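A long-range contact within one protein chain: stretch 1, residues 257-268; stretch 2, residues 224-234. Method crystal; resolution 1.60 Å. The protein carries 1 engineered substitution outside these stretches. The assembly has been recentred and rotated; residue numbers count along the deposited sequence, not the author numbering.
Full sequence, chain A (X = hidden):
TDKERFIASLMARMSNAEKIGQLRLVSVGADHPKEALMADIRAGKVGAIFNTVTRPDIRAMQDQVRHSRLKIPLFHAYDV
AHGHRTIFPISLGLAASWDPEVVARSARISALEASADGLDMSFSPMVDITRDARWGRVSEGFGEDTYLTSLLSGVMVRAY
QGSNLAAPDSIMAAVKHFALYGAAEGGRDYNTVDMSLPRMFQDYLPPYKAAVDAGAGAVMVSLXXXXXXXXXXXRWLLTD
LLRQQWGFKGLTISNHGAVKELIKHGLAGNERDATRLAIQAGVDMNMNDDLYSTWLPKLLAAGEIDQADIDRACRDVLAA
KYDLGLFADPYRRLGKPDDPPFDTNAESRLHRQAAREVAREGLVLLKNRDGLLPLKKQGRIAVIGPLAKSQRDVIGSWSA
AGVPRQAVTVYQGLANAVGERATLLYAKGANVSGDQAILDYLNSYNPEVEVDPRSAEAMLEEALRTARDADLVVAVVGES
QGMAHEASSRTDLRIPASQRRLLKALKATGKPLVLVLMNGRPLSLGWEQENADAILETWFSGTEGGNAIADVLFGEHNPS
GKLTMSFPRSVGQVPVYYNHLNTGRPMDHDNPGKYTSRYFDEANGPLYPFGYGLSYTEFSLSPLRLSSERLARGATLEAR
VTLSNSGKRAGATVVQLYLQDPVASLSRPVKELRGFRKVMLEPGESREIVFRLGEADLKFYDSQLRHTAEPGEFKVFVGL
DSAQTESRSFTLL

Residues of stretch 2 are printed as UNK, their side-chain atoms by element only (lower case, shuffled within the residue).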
ATOM      1  N   GLY A 257     -14.099  -2.375 -23.183  1.00 18.70           N
ATOM      2  CA  GLY A 257     -12.810  -2.344 -23.877  1.00 17.51           C
ATOM      3  C   GLY A 257     -11.736  -3.237 -23.219  1.00 15.52           C
ATOM      4  O   GLY A 257     -10.571  -3.113 -23.541  1.00 16.89           O
ATOM      5  N   ALA A 258     -12.125  -4.088 -22.276  1.00 17.24           N
ATOM      6  CA  ALA A 258     -11.170  -4.898 -21.475  1.00 17.15           C
ATOM      7  C   ALA A 258     -10.412  -5.902 -22.353  1.00 17.08           C
ATOM      8  O   ALA A 258      -9.235  -6.160 -22.079  1.00 15.87           O
ATOM      9  CB  ALA A 258     -11.913  -5.624 -20.389  1.00 17.51           C
ATOM     10  N   VAL A 259     -11.069  -6.502 -23.343  1.00 16.53           N
ATOM     11  CA  VAL A 259     -10.347  -7.469 -24.215  1.00 15.08           C
ATOM     12  C   VAL A 259      -9.227  -6.728 -24.942  1.00 14.13           C
ATOM     13  O   VAL A 259      -8.067  -7.157 -24.945  1.00 16.51           O
ATOM     14  CB  VAL A 259     -11.301  -8.205 -25.168  1.00 14.68           C
ATOM     15  CG1 VAL A 259     -10.510  -9.097 -26.087  1.00 16.60           C
ATOM     16  CG2 VAL A 259     -12.379  -8.969 -24.393  1.00 14.97           C
ATOM     17  N   LYS A 260      -9.524  -5.597 -25.568  1.00 14.75           N
ATOM     18  CA  LYS A 260      -8.468  -4.851 -26.268  1.00 15.02           C
ATOM     19  C   LYS A 260      -7.378  -4.366 -25.320  1.00 14.20           C
ATOM     20  O   LYS A 260      -6.202  -4.310 -25.712  1.00 15.27           O
ATOM     21  CB  LYS A 260      -9.174  -3.702 -26.995  1.00 19.42           C
ATOM     22  CG  LYS A 260      -8.249  -2.891 -27.861  1.00 24.26           C
ATOM     23  CD  LYS A 260      -9.004  -1.841 -28.683  1.00 29.29           C
ATOM     24  CE  LYS A 260      -8.026  -1.032 -29.506  1.00 36.28           C
ATOM     25  NZ  LYS A 260      -8.710  -0.038 -30.373  1.00 41.94           N
ATOM     26  N   GLU A 261      -7.733  -4.038 -24.065  1.00 14.19           N
ATOM     27  CA  GLU A 261      -6.744  -3.573 -23.061  1.00 15.70           C
ATOM     28  C   GLU A 261      -5.695  -4.651 -22.756  1.00 14.31           C
ATOM     29  O   GLU A 261      -4.647  -4.328 -22.181  1.00 14.58           O
ATOM     30  CB  GLU A 261      -7.398  -3.110 -21.755  1.00 16.25           C
ATOM     31  CG  GLU A 261      -8.136  -1.798 -21.902  1.00 18.44           C
ATOM     32  CD  GLU A 261      -8.839  -1.324 -20.624  1.00 19.83           C
ATOM     33  OE1 GLU A 261      -8.463  -1.776 -19.526  1.00 22.21           O
ATOM     34  OE2 GLU A 261      -9.794  -0.520 -20.756  1.00 25.03           O
ATOM     35  N   LEU A 262      -5.932  -5.913 -23.081  1.00 14.19           N
ATOM     36  CA  LEU A 262      -4.838  -6.936 -22.911  1.00 14.11           C
ATOM     37  C   LEU A 262      -3.572  -6.559 -23.655  1.00 14.08           C
ATOM     38  O   LEU A 262      -2.486  -6.979 -23.255  1.00 15.70           O
ATOM     39  CB  LEU A 262      -5.335  -8.311 -23.324  1.00 14.75           C
ATOM     40  CG  LEU A 262      -6.473  -8.849 -22.486  1.00 14.95           C
ATOM     41  CD1 LEU A 262      -7.007 -10.168 -23.044  1.00 15.49           C
ATOM     42  CD2 LEU A 262      -6.073  -9.045 -21.032  1.00 15.46           C
ATOM     43  N   ILE A 263      -3.670  -5.730 -24.700  1.00 14.74           N
ATOM     44  CA  ILE A 263      -2.460  -5.275 -25.409  1.00 14.50           C
ATOM     45  C   ILE A 263      -1.675  -4.298 -24.517  1.00 14.35           C
ATOM     46  O   ILE A 263      -0.457  -4.402 -24.382  1.00 16.13           O
ATOM     47  CB  ILE A 263      -2.872  -4.644 -26.746  1.00 16.40           C
ATOM     48  CG1 ILE A 263      -3.538  -5.701 -27.630  1.00 18.25           C
ATOM     49  CG2 ILE A 263      -1.649  -4.022 -27.383  1.00 16.88           C
ATOM     50  CD1 ILE A 263      -4.239  -5.099 -28.844  1.00 19.93           C
ATOM     51  N   LYS A 264      -2.359  -3.325 -23.929  1.00 15.22           N
ATOM     52  CA  LYS A 264      -1.704  -2.361 -23.021  1.00 15.37           C
ATOM     53  C   LYS A 264      -1.124  -3.082 -21.802  1.00 13.42           C
ATOM     54  O   LYS A 264      -0.049  -2.670 -21.325  1.00 14.35           O
ATOM     55  CB  LYS A 264      -2.655  -1.220 -22.686  1.00 18.46           C
ATOM     56  CG  LYS A 264      -2.830  -0.308 -23.910  1.00 23.34           C
ATOM     57  CD  LYS A 264      -3.536   0.920 -23.582  1.00 30.09           C
ATOM     58  CE  LYS A 264      -3.665   1.917 -24.717  1.00 35.52           C
ATOM     59  NZ  LYS A 264      -4.339   3.138 -24.179  1.00 37.45           N
ATOM     60  N   HIS A 265      -1.808  -4.083 -21.282  1.00 12.92           N
ATOM     61  CA  HIS A 265      -1.254  -4.887 -20.171  1.00 13.33           C
ATOM     62  C   HIS A 265      -0.002  -5.660 -20.593  1.00 15.65           C
ATOM     63  O   HIS A 265       0.722  -6.157 -19.703  1.00 17.00           O
ATOM     64  CB  HIS A 265      -2.268  -5.875 -19.663  1.00 13.60           C
ATOM     65  CG  HIS A 265      -3.313  -5.310 -18.768  1.00 13.27           C
ATOM     66  ND1 HIS A 265      -3.019  -4.878 -17.493  1.00 13.87           N
ATOM     67  CD2 HIS A 265      -4.652  -5.226 -18.893  1.00 13.91           C
ATOM     68  CE1 HIS A 265      -4.178  -4.554 -16.902  1.00 13.85           C
ATOM     69  NE2 HIS A 265      -5.160  -4.738 -17.728  1.00 13.77           N
ATOM     70  N   GLY A 266       0.268  -5.805 -21.883  1.00 15.48           N
ATOM     71  CA  GLY A 266       1.448  -6.583 -22.292  1.00 14.71           C
ATOM     72  C   GLY A 266       1.218  -8.077 -22.279  1.00 15.01           C
ATOM     73  O   GLY A 266       2.240  -8.799 -22.186  1.00 15.37           O
ATOM     74  N   LEU A 267      -0.028  -8.537 -22.381  1.00 14.56           N
ATOM     75  CA  LEU A 267      -0.352  -9.978 -22.526  1.00 14.84           C
ATOM     76  C   LEU A 267      -0.479 -10.355 -24.009  1.00 15.95           C
ATOM     77  O   LEU A 267      -0.401 -11.529 -24.342  1.00 16.52           O
ATOM     78  CB  LEU A 267      -1.665 -10.321 -21.806  1.00 17.08           C
ATOM     79  CG  LEU A 267      -1.510 -10.827 -20.371  1.00 19.87           C
ATOM     80  CD1 LEU A 267      -1.022 -12.249 -20.331  1.00 22.10           C
ATOM     81  CD2 LEU A 267      -0.566  -9.931 -19.574  1.00 19.27           C
ATOM     82  N   ALA A 268      -0.708  -9.377 -24.864  1.00 16.67           N
ATOM     83  CA  ALA A 268      -0.943  -9.637 -26.304  1.00 17.19           C
ATOM     84  C   ALA A 268      -0.310  -8.538 -27.104  1.00 17.28           C
ATOM     85  O   ALA A 268      -0.206  -7.410 -26.618  1.00 17.15           O
ATOM     86  CB  ALA A 268      -2.415  -9.700 -26.568  1.00 18.31           C
ATOM     87  N   UNK A 224      -8.282  -4.983 -13.726  1.00 12.47           N
ATOM     88  CA  UNK A 224      -6.927  -5.045 -13.137  1.00 11.93           C
ATOM     89  C   UNK A 224      -6.226  -6.398 -13.401  1.00 12.48           C
ATOM     90  O   UNK A 224      -6.897  -7.433 -13.680  1.00 13.34           O
ATOM     91  c   UNK A 224      -7.975  -5.868 -10.968  1.00 11.37           C
ATOM     92  o   UNK A 224      -9.198  -5.716 -11.113  1.00 13.78           O
ATOM     93  c   UNK A 224      -6.997  -4.913 -11.614  1.00 12.43           C
ATOM     94  n   UNK A 224      -7.474  -6.873 -10.257  1.00 12.94           N
ATOM     95  N   UNK A 225      -4.891  -6.380 -13.291  1.00 12.08           N
ATOM     96  CA  UNK A 225      -4.111  -7.624 -13.121  1.00 12.96           C
ATOM     97  C   UNK A 225      -4.379  -8.205 -11.741  1.00 13.86           C
ATOM     98  O   UNK A 225      -4.608  -7.435 -10.743  1.00 13.89           O
ATOM     99  o   UNK A 225      -2.133  -6.422 -12.420  1.00 14.09           O
ATOM    100  c   UNK A 225      -2.614  -7.410 -13.341  1.00 13.53           C
ATOM    101  c   UNK A 225      -2.290  -6.998 -14.741  1.00 13.73           C
ATOM    102  N   UNK A 226      -4.279  -9.514 -11.648  1.00 12.19           N
ATOM    103  CA  UNK A 226      -4.251 -10.271 -10.370  1.00 13.21           C
ATOM    104  C   UNK A 226      -2.938 -11.038 -10.406  1.00 12.67           C
ATOM    105  O   UNK A 226      -2.788 -11.913 -11.282  1.00 12.91           O
ATOM    106  c   UNK A 226      -5.448 -11.218 -10.238  1.00 13.54           C
ATOM    107  c   UNK A 226      -5.269 -12.183  -9.067  1.00 14.98           C
ATOM    108  c   UNK A 226      -6.734 -10.408 -10.190  1.00 13.27           C
ATOM    109  c   UNK A 226      -7.961 -11.255 -10.332  1.00 15.75           C
ATOM    110  N   UNK A 227      -1.981 -10.640  -9.581  1.00 13.55           N
ATOM    111  CA  UNK A 227      -0.679 -11.340  -9.521  1.00 13.27           C
ATOM    112  C   UNK A 227      -0.091 -11.452 -10.937  1.00 14.36           C
ATOM    113  O   UNK A 227       0.458 -12.509 -11.336  1.00 14.34           O
ATOM    114  o   UNK A 227      -1.398 -11.320  -6.913  1.00 13.40           O
ATOM    115  c   UNK A 227      -0.889 -12.660  -8.777  1.00 13.81           C
ATOM    116  n   UNK A 227      -1.547 -13.512  -6.607  1.00 14.38           N
ATOM    117  c   UNK A 227      -1.317 -12.449  -7.350  1.00 15.18           C
ATOM    118  N   UNK A 228      -0.174 -10.386 -11.718  1.00 13.20           N
ATOM    119  CA  UNK A 228       0.421 -10.291 -13.035  1.00 13.74           C
ATOM    120  C   UNK A 228      -0.489 -10.614 -14.190  1.00 13.14           C
ATOM    121  O   UNK A 228      -0.099 -10.280 -15.330  1.00 13.78           O
ATOM    122  N   UNK A 229      -1.617 -11.256 -13.942  1.00 12.60           N
ATOM    123  CA  UNK A 229      -2.508 -11.705 -15.045  1.00 14.08           C
ATOM    124  C   UNK A 229      -3.784 -10.884 -15.007  1.00 12.83           C
ATOM    125  O   UNK A 229      -4.574 -11.037 -14.103  1.00 12.41           O
ATOM    126  c   UNK A 229      -3.622 -13.645 -16.164  1.00 15.24           C
ATOM    127  c   UNK A 229      -2.795 -13.208 -14.956  1.00 13.82           C
ATOM    128  c   UNK A 229      -1.487 -13.966 -14.920  1.00 16.78           C
ATOM    129  N   UNK A 230      -4.040 -10.069 -16.044  1.00 13.43           N
ATOM    130  CA  UNK A 230      -5.332  -9.390 -16.161  1.00 14.53           C
ATOM    131  C   UNK A 230      -6.486 -10.370 -15.947  1.00 14.14           C
ATOM    132  O   UNK A 230      -6.501 -11.477 -16.518  1.00 13.06           O
ATOM    133  c   UNK A 230      -3.887  -8.666 -17.914  1.00 13.77           C
ATOM    134  c   UNK A 230      -5.337  -8.843 -17.592  1.00 13.37           C
ATOM    135  c   UNK A 230      -3.199  -9.811 -17.204  1.00 13.57           C
ATOM    136  N   UNK A 231      -7.494  -9.961 -15.190  1.00 13.98           N
ATOM    137  CA  UNK A 231      -8.674 -10.788 -14.926  1.00 15.04           C
ATOM    138  C   UNK A 231      -9.275 -11.293 -16.256  1.00 13.91           C
ATOM    139  O   UNK A 231      -9.705 -12.447 -16.313  1.00 14.88           O
ATOM    140  c   UNK A 231      -9.660 -10.019 -14.100  1.00 15.77           C
ATOM    141  N   UNK A 232      -9.292 -10.429 -17.249  1.00 13.80           N
ATOM    142  CA  UNK A 232      -9.917 -10.721 -18.565  1.00 15.43           C
ATOM    143  C   UNK A 232      -9.201 -11.884 -19.242  1.00 16.09           C
ATOM    144  O   UNK A 232      -9.841 -12.534 -20.104  1.00 15.77           O
ATOM    145  c   UNK A 232      -9.910  -9.455 -19.401  1.00 16.15           C
ATOM    146  o   UNK A 232     -10.565  -8.450 -18.640  1.00 20.41           O
ATOM    147  c   UNK A 232     -10.619  -9.628 -20.737  1.00 18.68           C
ATOM    148  N   UNK A 233      -7.924 -12.153 -18.920  1.00 13.78           N
ATOM    149  CA  UNK A 233      -7.157 -13.267 -19.530  1.00 15.51           C
ATOM    150  C   UNK A 233      -6.825 -14.354 -18.518  1.00 14.07           C
ATOM    151  O   UNK A 233      -5.888 -15.132 -18.771  1.00 16.20           O
ATOM    152  c   UNK A 233      -5.888 -12.750 -20.131  1.00 16.42           C
ATOM    153  N   UNK A 234      -7.514 -14.385 -17.394  1.00 13.95           N
ATOM    154  CA  UNK A 234      -7.101 -15.199 -16.232  1.00 13.69           C
ATOM    155  C   UNK A 234      -7.938 -16.469 -16.177  1.00 14.45           C
ATOM    156  O   UNK A 234      -9.043 -16.461 -15.600  1.00 14.55           O
ATOM    157  n   UNK A 234      -5.667 -14.110 -13.128  1.00 16.40           N
ATOM    158  o   UNK A 234      -6.507 -16.170 -13.616  1.00 15.21           O
ATOM    159  c   UNK A 234      -6.398 -14.957 -13.853  1.00 15.75           C
ATOM    160  c   UNK A 234      -7.200 -14.352 -14.969  1.00 12.75           C
TER

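Position 224 carries two side-chain carbons, the second bearing one oxygen and one nitrogen. Its CA-to-CB bond points away from stretch 1, and only its backbone C comes near, 4.5 Å from CE1 of His-265. The amide fits Asn-224, whose ND2 donates to the backbone O of position 225 at 3.0 Å.

Position 225 has one carbon carrying an oxygen and a second carbon. The terminal carbon lies 3.5 Å from ND1 of His-265, oblique to the ring. This is Thr-225, in the p rotamer.

At position 226 four carbons fork at the first, with one arm two carbons long: Ile-226, out of reach of stretch 1. Position 227 again shows two carbons ending in an oxygen and a nitrogen. The terminal amide makes it Asn-227, also remote; its phi of 52° fits its place in the type I' turn.

Position 228 has no side-chain atoms. At phi 96° and psi -16° a CB would be jammed against the carbonyl O of Asn-227, so the backbone itself calls for glycine. The O of Gly-228 is 4.3 Å from CD2 of Leu-267.

Position 229 has three carbons, one carrying the other two, and its CA-to-CB bond points away: Val-229. It closes the turn, its N bonding to O of Ile-226 at 3.0 Å and its O accepting from N of Ile-226 at 2.9 Å.

At position 230 three carbons close a ring onto the backbone N. One lies beside CD2 of Leu-262, another beside CD2 of Leu-267, and the third over one face of the His-265 ring. The closed ring identifies Pro-230; its CB is 3.5 Å from CD2 of Leu-262 and its CD 3.5 Å from CD2 of Leu-267.

Position 231 has a single carbon, turned sideways and not in contact: Ala-231. Position 232 has one carbon carrying an oxygen and a second carbon, the oxygen 3.6 Å from CB of Ala-258 and the terminal carbon 4.1 Å from CG2 of Val-259. It is Thr-232, in the m rotamer.

Position 233 has one carbon, 3.8 Å from CD2 of Leu-262: Ala-233. Position 234, with two carbons, an oxygen and a nitrogen, is Asn-234; it does not touch stretch 1, but its side chain caps a following helix.

No hydrogen bond crosses between the stretches, and the contact, burying 408 Å² in total, rests on packing. Pro-230 and Thr-232 carry most of stretch 2's share; around Pro-230, Leu-262 and Leu-267 pack against the pyrrolidine, while CG of Pro-230 lies 3.7 Å from the centroid of the His-265 ring, over its face, in a CH-pi contact. Thr-232 extends the contact to Ala-258 and Val-259, while Ala-233 packs against Leu-262.

Stretch 2, residues 224-234: NTINGVPATAN
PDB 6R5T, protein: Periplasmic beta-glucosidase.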